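PDB 5CK4: putative signal recognition particle protein from Chaetomium thermophilum, which binds guanine nucleotides as the Arf-like GTPase subunit of the signal recognition particle receptor and probably acts as a switch in protein translocation at the endoplasmic reticulum. Local coordinates for residues T18-L23 and K161-I166. Numbering follows the deposited sequence.
Sequences TLPSVL and KLKAVI
The carbonyl O of K161 takes S21 N in a short bond of 2.7 Å, almost straight at the hydrogen, with the donor tilted 34° from the carbonyl plane. S21 answers through its own carbonyl, whose O receives K163 N at 2.9 Å. Just before these bonds a water bridges the two segments, donating to T18 O and accepting from K161 N. The ladder is parallel but not regular: S21 pairs with L162 and V22 with A164, so K163 is the extra residue of a beta bulge. Here A164 N is buried without a partner. Beyond it the ladder resumes, L23 N donating to A164 O at 3.1 Å and L23 O accepting I166 N.

On one face L162 and L23 cross at about a right angle. L162 has CG anti to its backbone N (chi1 180°), and chi2 of 62° turns CD1 to within 3.7 Å of L23 CG, while CD2 meets L23 CD1; L130 of helix 123-131 packs on both leucines. On the other face V22 turns CG1 to I166 CG1, 3.9 Å away, and CG2 to A164 CB, all three residues resting against I312 of helix 306-313. P20 CB sits against K163 CG. Strand 21-25, flanked on its other edge by strand 112-115, leads into the GDP-binding P-loop, and this parallel pairing is part of the central sheet of the Ras-like P-loop GTPase fold.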
loop_
_atom_site.group_PDB
_atom_site.type_symbol
_atom_site.label_atom_id
_atom_site.label_comp_id
_atom_site.label_asym_id
_atom_site.label_seq_id
_atom_site.Cartn_x
_atom_site.Cartn_y
_atom_site.Cartn_z
ATOM N N THR A 18 8.098 5.190 -19.588
ATOM C CA THR A 18 6.654 5.312 -19.753
ATOM C C THR A 18 6.024 6.160 -18.657
ATOM O O THR A 18 6.715 6.903 -17.962
ATOM C CB THR A 18 5.973 3.931 -19.767
ATOM O OG1 THR A 18 6.635 3.064 -18.836
ATOM C CG2 THR A 18 6.053 3.319 -21.149
ATOM N N LEU A 19 4.704 6.046 -18.519
ATOM C CA LEU A 19 3.964 6.701 -17.444
ATOM C C LEU A 19 4.483 6.222 -16.091
ATOM O O LEU A 19 5.046 5.131 -15.993
ATOM C CB LEU A 19 2.469 6.383 -17.561
ATOM C CG LEU A 19 1.658 7.070 -18.664
ATOM C CD1 LEU A 19 0.248 6.508 -18.689
ATOM C CD2 LEU A 19 1.623 8.575 -18.453
ATOM N N PRO A 20 4.295 7.033 -15.040
ATOM C CA PRO A 20 4.756 6.602 -13.715
ATOM C C PRO A 20 3.925 5.432 -13.178
ATOM O O PRO A 20 2.816 5.203 -13.669
ATOM C CB PRO A 20 4.567 7.853 -12.856
ATOM C CG PRO A 20 3.517 8.642 -13.561
ATOM C CD PRO A 20 3.717 8.388 -15.014
ATOM N N SER A 21 4.466 4.712 -12.194
ATOM C CA SER A 21 3.852 3.498 -11.653
ATOM C C SER A 21 3.280 3.634 -10.241
ATOM O O SER A 21 3.804 4.365 -9.396
ATOM C CB SER A 21 4.876 2.355 -11.640
ATOM O OG SER A 21 4.932 1.683 -12.885
ATOM N N VAL A 22 2.206 2.899 -9.994
ATOM C CA VAL A 22 1.657 2.737 -8.654
ATOM C C VAL A 22 1.620 1.241 -8.333
ATOM O O VAL A 22 0.938 0.470 -9.016
ATOM C CB VAL A 22 0.250 3.366 -8.561
ATOM C CG1 VAL A 22 -0.391 3.104 -7.202
ATOM C CG2 VAL A 22 0.325 4.889 -8.866
ATOM N N LEU A 23 2.372 0.819 -7.317
ATOM C CA LEU A 23 2.349 -0.586 -6.906
ATOM C C LEU A 23 1.075 -0.929 -6.151
ATOM O O LEU A 23 0.720 -0.283 -5.161
ATOM C CB LEU A 23 3.559 -0.952 -6.028
ATOM C CG LEU A 23 4.884 -1.262 -6.727
ATOM C CD1 LEU A 23 5.974 -1.507 -5.697
ATOM C CD2 LEU A 23 4.750 -2.464 -7.662
ATOM N N LYS A 161 8.793 5.149 -13.374
ATOM C CA LYS A 161 9.079 5.676 -12.045
ATOM C C LYS A 161 7.969 5.330 -11.042
ATOM O O LYS A 161 6.792 5.602 -11.282
ATOM C CB LYS A 161 9.291 7.191 -12.125
ATOM C CG LYS A 161 9.665 7.858 -10.814
ATOM C CD LYS A 161 10.321 9.218 -11.074
ATOM C CE LYS A 161 10.537 10.001 -9.785
ATOM N NZ LYS A 161 9.246 10.264 -9.084
ATOM N N LEU A 162 8.354 4.718 -9.924
ATOM C CA LEU A 162 7.407 4.397 -8.856
ATOM C C LEU A 162 7.058 5.653 -8.059
ATOM O O LEU A 162 7.941 6.290 -7.486
ATOM C CB LEU A 162 8.004 3.342 -7.929
ATOM C CG LEU A 162 7.110 2.921 -6.763
ATOM C CD1 LEU A 162 5.820 2.291 -7.281
ATOM C CD2 LEU A 162 7.863 1.967 -5.848
ATOM N N LYS A 163 5.778 6.019 -8.018
ATOM C CA LYS A 163 5.382 7.257 -7.341
ATOM C C LYS A 163 4.381 7.074 -6.199
ATOM O O LYS A 163 4.153 8.000 -5.415
ATOM C CB LYS A 163 4.850 8.284 -8.342
ATOM C CG LYS A 163 5.889 8.735 -9.365
ATOM C CD LYS A 163 5.589 10.126 -9.898
ATOM C CE LYS A 163 5.827 11.197 -8.836
ATOM N NZ LYS A 163 5.952 12.565 -9.433
ATOM N N ALA A 164 3.783 5.894 -6.098
ATOM C CA ALA A 164 2.846 5.636 -5.006
ATOM C C ALA A 164 2.586 4.160 -4.804
ATOM O O ALA A 164 2.896 3.338 -5.662
ATOM C CB ALA A 164 1.524 6.374 -5.228
ATOM N N VAL A 165 1.988 3.841 -3.663
ATOM C CA VAL A 165 1.625 2.476 -3.327
ATOM C C VAL A 165 0.165 2.450 -2.907
ATOM O O VAL A 165 -0.269 3.283 -2.123
ATOM C CB VAL A 165 2.472 1.973 -2.136
ATOM C CG1 VAL A 165 1.893 0.657 -1.547
ATOM C CG2 VAL A 165 3.909 1.791 -2.558
ATOM N N ILE A 166 -0.603 1.510 -3.444
ATOM C CA ILE A 166 -1.901 1.221 -2.853
ATOM C C ILE A 166 -1.798 -0.114 -2.117
ATOM O O ILE A 166 -1.426 -1.134 -2.719
ATOM C CB ILE A 166 -3.007 1.137 -3.918
ATOM C CG1 ILE A 166 -3.206 2.488 -4.607
ATOM C CG2 ILE A 166 -4.315 0.653 -3.280
ATOM C CD1 ILE A 166 -4.177 2.420 -5.823
HETATM O O HOH W 1 7.732 6.973 -15.491
#